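Long-range contact in dimeric protein of unknown function and ferredoxin-like fold (Bacteroides fragilis, PDB 3FMB), which is of unknown function but forms a dimer of ferredoxin-like subunits that belong to the stress-responsive A/B barrel (Dabb) family: residues L52-G65 against A77-Y91. Sequence-based numbering, arbitrary orientation. Where two conformers were deposited one is given.
Sequences LPAKISVIRKIEVG and ALYSEFDNLDDVKFY. With EDO (1,2-ethanediol), chain F; SO4 (sulfate ion), chain C.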
loop_
_atom_site.group_PDB
_atom_site.type_symbol
_atom_site.label_atom_id
_atom_site.label_comp_id
_atom_site.label_asym_id
_atom_site.label_seq_id
_atom_site.Cartn_x
_atom_site.Cartn_y
_atom_site.Cartn_z
ATOM N N LEU A 52 -10.928 13.347 7.690
ATOM C CA LEU A 52 -10.833 12.766 9.032
ATOM C C LEU A 52 -9.822 13.410 9.970
ATOM O O LEU A 52 -10.063 13.448 11.167
ATOM C CB LEU A 52 -10.545 11.260 8.935
ATOM C CG LEU A 52 -11.620 10.346 8.325
ATOM C CD1 LEU A 52 -11.093 8.904 8.278
ATOM C CD2 LEU A 52 -12.925 10.465 9.122
ATOM N N PRO A 53 -8.674 13.893 9.460
ATOM C CA PRO A 53 -7.732 14.485 10.450
ATOM C C PRO A 53 -8.310 15.558 11.379
ATOM O O PRO A 53 -7.898 15.643 12.538
ATOM C CB PRO A 53 -6.578 15.009 9.572
ATOM C CG PRO A 53 -6.641 14.165 8.327
ATOM C CD PRO A 53 -8.100 13.887 8.096
ATOM N N ALA A 54 -9.281 16.340 10.915
ATOM C CA ALA A 54 -9.935 17.344 11.762
ATOM C C ALA A 54 -10.804 16.745 12.883
ATOM O O ALA A 54 -11.061 17.411 13.902
ATOM C CB ALA A 54 -10.770 18.272 10.915
ATOM N N LYS A 55 -11.262 15.516 12.673
ATOM C CA LYS A 55 -12.092 14.789 13.625
ATOM C C LYS A 55 -11.257 13.839 14.494
ATOM O O LYS A 55 -11.551 13.659 15.664
ATOM C CB LYS A 55 -13.157 13.979 12.875
ATOM C CG LYS A 55 -14.171 14.803 12.065
ATOM C CD LYS A 55 -14.811 15.902 12.915
ATOM C CE LYS A 55 -16.105 16.445 12.313
ATOM N NZ LYS A 55 -17.317 15.868 12.965
ATOM N N ILE A 56 -10.199 13.263 13.925
ATOM C CA ILE A 56 -9.426 12.191 14.573
ATOM C C ILE A 56 -7.978 12.619 14.772
ATOM O O ILE A 56 -7.143 12.538 13.854
ATOM C CB ILE A 56 -9.464 10.858 13.768
ATOM C CG1 ILE A 56 -10.898 10.518 13.335
ATOM C CG2 ILE A 56 -8.831 9.734 14.621
ATOM C CD1 ILE A 56 -11.085 9.166 12.560
ATOM N N SER A 57 -7.689 13.075 15.980
ATOM C CA SER A 57 -6.417 13.730 16.272
ATOM C C SER A 57 -5.224 12.781 16.191
ATOM O O SER A 57 -4.109 13.222 15.916
ATOM C CB SER A 57 -6.466 14.392 17.649
ATOM O OG SER A 57 -6.453 13.408 18.663
ATOM N N VAL A 58 -5.433 11.484 16.406
ATOM C CA VAL A 58 -4.312 10.528 16.333
ATOM C C VAL A 58 -3.756 10.303 14.908
ATOM O O VAL A 58 -2.696 9.689 14.767
ATOM C CB VAL A 58 -4.608 9.128 17.001
ATOM C CG1 VAL A 58 -4.897 9.272 18.478
ATOM C CG2 VAL A 58 -5.710 8.361 16.290
ATOM N N ILE A 59 -4.460 10.746 13.859
ATOM C CA ILE A 59 -3.917 10.643 12.494
ATOM C C ILE A 59 -2.751 11.604 12.333
ATOM O O ILE A 59 -2.921 12.818 12.499
ATOM C CB ILE A 59 -4.956 10.965 11.373
ATOM C CG1 ILE A 59 -6.169 10.020 11.447
ATOM C CG2 ILE A 59 -4.292 10.881 9.965
ATOM C CD1 ILE A 59 -7.395 10.498 10.550
ATOM N N ARG A 60 -1.570 11.067 12.032
ATOM C CA ARG A 60 -0.364 11.898 11.844
ATOM C C ARG A 60 -0.216 12.306 10.359
ATOM O O ARG A 60 0.244 13.374 10.045
ATOM C CB ARG A 60 0.870 11.144 12.333
ATOM C CG ARG A 60 0.760 10.700 13.787
ATOM C CD ARG A 60 0.826 11.924 14.710
ATOM N NE ARG A 60 0.602 11.575 16.106
ATOM C CZ ARG A 60 -0.430 11.994 16.844
ATOM N NH1 ARG A 60 -1.345 12.826 16.359
ATOM N NH2 ARG A 60 -0.543 11.579 18.092
ATOM N N LYS A 61 -0.643 11.439 9.462
ATOM C CA LYS A 61 -0.684 11.710 8.038
ATOM C C LYS A 61 -1.690 10.743 7.442
ATOM O O LYS A 61 -1.759 9.609 7.894
ATOM C CB LYS A 61 0.685 11.442 7.403
ATOM C CG LYS A 61 0.745 11.778 5.941
ATOM C CD LYS A 61 2.166 11.679 5.425
ATOM C CE LYS A 61 2.238 11.869 3.927
ATOM N NZ LYS A 61 3.638 12.250 3.571
ATOM N N ILE A 62 -2.480 11.201 6.471
ATOM C CA ILE A 62 -3.393 10.315 5.733
ATOM C C ILE A 62 -3.611 10.884 4.334
ATOM O O ILE A 62 -3.647 12.088 4.124
ATOM C CB ILE A 62 -4.766 10.067 6.466
ATOM C CG1 ILE A 62 -5.507 8.842 5.923
ATOM C CG2 ILE A 62 -5.626 11.412 6.508
ATOM C CD1 ILE A 62 -6.485 8.176 6.954
ATOM N N GLU A 63 -3.658 9.992 3.361
ATOM C CA GLU A 63 -4.044 10.368 2.017
ATOM C C GLU A 63 -4.655 9.174 1.313
ATOM O O GLU A 63 -4.331 8.016 1.643
ATOM C CB GLU A 63 -2.831 10.864 1.237
ATOM C CG GLU A 63 -1.835 9.788 0.905
ATOM C CD GLU A 63 -0.503 10.310 0.410
ATOM O OE1 GLU A 63 -0.195 11.504 0.609
ATOM O OE2 GLU A 63 0.266 9.499 -0.142
ATOM N N VAL A 64 -5.530 9.467 0.344
ATOM C CA VAL A 64 -6.108 8.423 -0.508
ATOM C C VAL A 64 -5.665 8.675 -1.947
ATOM O O VAL A 64 -5.835 9.783 -2.460
ATOM C CB VAL A 64 -7.644 8.374 -0.390
ATOM C CG1 VAL A 64 -8.250 7.472 -1.477
ATOM C CG2 VAL A 64 -8.018 7.907 1.039
ATOM N N GLY A 65 -5.120 7.634 -2.558
ATOM C CA GLY A 65 -4.688 7.658 -3.941
ATOM C C GLY A 65 -5.606 6.812 -4.798
ATOM O O GLY A 65 -5.963 5.710 -4.452
ATOM N N ALA A 77 -5.826 3.361 -2.874
ATOM C CA ALA A 77 -4.768 3.204 -1.888
ATOM C C ALA A 77 -5.044 4.186 -0.748
ATOM O O ALA A 77 -5.383 5.352 -1.001
ATOM C CB ALA A 77 -3.400 3.514 -2.492
ATOM N N LEU A 78 -4.884 3.713 0.488
ATOM C CA LEU A 78 -4.868 4.564 1.663
ATOM C C LEU A 78 -3.477 4.451 2.284
ATOM O O LEU A 78 -2.983 3.348 2.572
ATOM C CB LEU A 78 -5.931 4.092 2.638
ATOM C CG LEU A 78 -6.154 4.983 3.877
ATOM C CD1 LEU A 78 -7.672 4.921 4.224
ATOM C CD2 LEU A 78 -5.239 4.486 5.046
ATOM N N TYR A 79 -2.829 5.583 2.423
ATOM C CA TYR A 79 -1.514 5.660 3.001
ATOM C C TYR A 79 -1.619 6.548 4.224
ATOM O O TYR A 79 -2.090 7.672 4.129
ATOM C CB TYR A 79 -0.533 6.232 1.980
ATOM C CG TYR A 79 0.833 6.517 2.565
ATOM C CD1 TYR A 79 1.789 5.496 2.684
ATOM C CD2 TYR A 79 1.153 7.783 3.064
ATOM C CE1 TYR A 79 3.044 5.749 3.260
ATOM C CE2 TYR A 79 2.413 8.030 3.643
ATOM C CZ TYR A 79 3.342 7.003 3.737
ATOM O OH TYR A 79 4.576 7.252 4.283
ATOM N N SER A 80 -1.138 6.060 5.360
ATOM C CA SER A 80 -1.291 6.796 6.593
ATOM C C SER A 80 -0.192 6.475 7.596
ATOM O O SER A 80 0.478 5.438 7.500
ATOM C CB SER A 80 -2.678 6.502 7.174
ATOM O OG SER A 80 -2.783 5.156 7.545
ATOM N N GLU A 81 -0.011 7.391 8.545
ATOM C CA GLU A 81 0.989 7.295 9.599
ATOM C C GLU A 81 0.347 7.558 10.963
ATOM O O GLU A 81 -0.476 8.465 11.116
ATOM C CB GLU A 81 2.146 8.287 9.366
ATOM C CG GLU A 81 2.967 7.948 8.093
ATOM C CD GLU A 81 3.999 8.981 7.712
ATOM O OE1 GLU A 81 4.243 9.917 8.494
ATOM O OE2 GLU A 81 4.582 8.846 6.625
ATOM N N PHE A 82 0.764 6.756 11.951
ATOM C CA PHE A 82 0.304 6.849 13.352
ATOM C C PHE A 82 1.502 6.598 14.270
ATOM O O PHE A 82 2.531 6.083 13.837
ATOM C CB PHE A 82 -0.788 5.808 13.656
ATOM C CG PHE A 82 -2.027 5.952 12.808
ATOM C CD1 PHE A 82 -2.121 5.329 11.562
ATOM C CD2 PHE A 82 -3.114 6.687 13.277
ATOM C CE1 PHE A 82 -3.302 5.471 10.784
ATOM C CE2 PHE A 82 -4.246 6.851 12.533
ATOM C CZ PHE A 82 -4.368 6.241 11.285
ATOM N N ASP A 83 1.350 6.918 15.543
ATOM C CA ASP A 83 2.422 6.683 16.517
ATOM C C ASP A 83 2.611 5.219 16.846
ATOM O O ASP A 83 3.731 4.784 17.122
ATOM C CB ASP A 83 2.127 7.429 17.809
ATOM C CG ASP A 83 2.226 8.919 17.653
ATOM O OD1 ASP A 83 2.790 9.420 16.652
ATOM O OD2 ASP A 83 1.724 9.602 18.550
ATOM N N ASN A 84 1.519 4.466 16.840
ATOM C CA ASN A 84 1.545 3.057 17.240
ATOM C C ASN A 84 0.267 2.338 16.821
ATOM O O ASN A 84 -0.675 2.974 16.327
ATOM C CB ASN A 84 1.741 2.978 18.764
ATOM C CG ASN A 84 0.689 3.745 19.498
ATOM O OD1 ASN A 84 -0.512 3.481 19.330
ATOM N ND2 ASN A 84 1.109 4.730 20.279
ATOM N N LEU A 85 0.215 1.020 17.024
ATOM C CA LEU A 85 -0.956 0.242 16.595
ATOM C C LEU A 85 -2.224 0.522 17.399
ATOM O O LEU A 85 -3.298 0.301 16.909
ATOM C CB LEU A 85 -0.695 -1.262 16.647
ATOM C CG LEU A 85 0.145 -1.916 15.571
ATOM C CD1 LEU A 85 0.168 -3.396 15.858
ATOM C CD2 LEU A 85 -0.418 -1.588 14.129
ATOM N N ASP A 86 -2.092 0.974 18.644
ATOM C CA ASP A 86 -3.265 1.325 19.463
ATOM C C ASP A 86 -3.978 2.497 18.786
ATOM O O ASP A 86 -5.214 2.538 18.689
ATOM C CB ASP A 86 -2.840 1.722 20.882
ATOM C CG ASP A 86 -2.566 0.521 21.802
ATOM O OD1 ASP A 86 -3.007 -0.628 21.547
ATOM O OD2 ASP A 86 -1.916 0.748 22.842
ATOM N N ASP A 87 -3.185 3.438 18.280
ATOM C CA ASP A 87 -3.734 4.596 17.567
ATOM C C ASP A 87 -4.371 4.199 16.232
ATOM O O ASP A 87 -5.402 4.744 15.853
ATOM C CB ASP A 87 -2.662 5.661 17.371
ATOM C CG ASP A 87 -2.329 6.435 18.665
ATOM O OD1 ASP A 87 -2.916 6.152 19.721
ATOM O OD2 ASP A 87 -1.471 7.335 18.598
ATOM N N VAL A 88 -3.748 3.278 15.493
ATOM C CA VAL A 88 -4.362 2.744 14.269
ATOM C C VAL A 88 -5.755 2.169 14.586
ATOM O O VAL A 88 -6.702 2.393 13.862
ATOM C CB VAL A 88 -3.480 1.647 13.604
ATOM C CG1 VAL A 88 -4.201 0.989 12.432
ATOM C CG2 VAL A 88 -2.136 2.219 13.194
ATOM N N LYS A 89 -5.868 1.436 15.689
ATOM C CA LYS A 89 -7.113 0.800 16.060
ATOM C C LYS A 89 -8.152 1.842 16.528
ATOM O O LYS A 89 -9.351 1.729 16.222
ATOM C CB LYS A 89 -6.878 -0.266 17.092
ATOM C CG LYS A 89 -8.187 -0.891 17.620
ATOM C CD LYS A 89 -8.142 -2.415 17.788
ATOM C CE LYS A 89 -9.347 -3.067 17.108
ATOM N NZ LYS A 89 -9.197 -2.993 15.624
ATOM N N PHE A 90 -7.687 2.863 17.240
ATOM C CA PHE A 90 -8.551 4.004 17.604
ATOM C C PHE A 90 -9.169 4.659 16.371
ATOM O O PHE A 90 -10.381 4.884 16.290
ATOM C CB PHE A 90 -7.731 5.001 18.412
ATOM C CG PHE A 90 -8.495 6.160 18.919
ATOM C CD1 PHE A 90 -9.014 6.152 20.219
ATOM C CD2 PHE A 90 -8.704 7.277 18.122
ATOM C CE1 PHE A 90 -9.703 7.216 20.690
ATOM C CE2 PHE A 90 -9.420 8.370 18.615
ATOM C CZ PHE A 90 -9.909 8.335 19.861
ATOM N N TYR A 91 -8.316 4.973 15.406
ATOM C CA TYR A 91 -8.763 5.443 14.094
ATOM C C TYR A 91 -9.733 4.475 13.394
ATOM O O TYR A 91 -10.771 4.882 12.872
ATOM C CB TYR A 91 -7.526 5.683 13.221
ATOM C CG TYR A 91 -7.752 5.548 11.739
ATOM C CD1 TYR A 91 -8.217 6.622 10.977
ATOM C CD2 TYR A 91 -7.483 4.349 11.091
ATOM C CE1 TYR A 91 -8.391 6.494 9.582
ATOM C CE2 TYR A 91 -7.672 4.207 9.739
ATOM C CZ TYR A 91 -8.116 5.271 8.992
ATOM O OH TYR A 91 -8.296 5.083 7.683
HETATM C C1 EDO F . -5.970 -3.904 13.963
HETATM O O1 EDO F . -6.274 -4.980 13.051
HETATM C C2 EDO F . -5.985 -2.549 13.260
HETATM O O2 EDO F . -7.101 -1.703 13.677
HETATM S S SO4 C . -8.747 0.363 7.514
HETATM O O1 SO4 C . -8.066 1.703 7.207
HETATM O O2 SO4 C . -9.993 0.496 8.267
HETATM O O3 SO4 C . -7.899 -0.598 8.262
HETATM O O4 SO4 C . -9.187 -0.310 6.267
HETATM O O HOH W 1 -0.853 8.695 16.227
#
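The carbonyl oxygen E81 O receives two consecutive amides, a sound bond from R60 N at 3.0 Å and a weak one from K61 N. Two successive residues, R60 and K61, thus stand opposite the single residue E81, a classic beta bulge between the two strands. Beyond it, E63 with Y79 and G65 with A77 form hydrogen-bonded antiparallel pairs, while I62-S80 and V64-L78 are non-hydrogen-bonded ones. A bend at chi2 (-70°) turns the R60 guanidinium toward D83, whose carboxylate it grips side-on: NE meets OD1 at 3.1 Å and NH2 meets OD2 at 3.0 Å. Both oxygens lie near the guanidinium plane but are approached from above the carboxylate plane, the two groups being turned 52° apart. Above one guanidinium face, offset toward its rim, lies a water that donates to V58 O and D87 OD2 and accepts from D83 N, tying the turn 56-59 to the start of helix 85-91, which N84 caps. The paired strands are the beta hairpin of the ferredoxin-like fold, 61-66 at one edge of the chain's four-stranded sheet and 76-82 inside it. On the face bearing I62 and L78, Y91 reaches back from the helix, and I62 CD1 touches its CE1 at 3.7 Å; L52 CD1 meets the same ring carbon at 3.8 Å, crossing the tyrosine at about a right angle. V58 CG2 packs on F90 CD2 at 3.7 Å, and F82 CE2 lies 3.9 Å from I59 CG1. On the other face K61, extended with CG anti to the backbone N (chi1 -177°), brings CE to the Y79 ring edge, 3.9 Å from CE2. Here Y79 of the second subunit stacks on this Y79; K22 NZ of that subunit makes a salt bridge to E63 OE2, and its Y116 OH a hydrogen bond to the same oxygen.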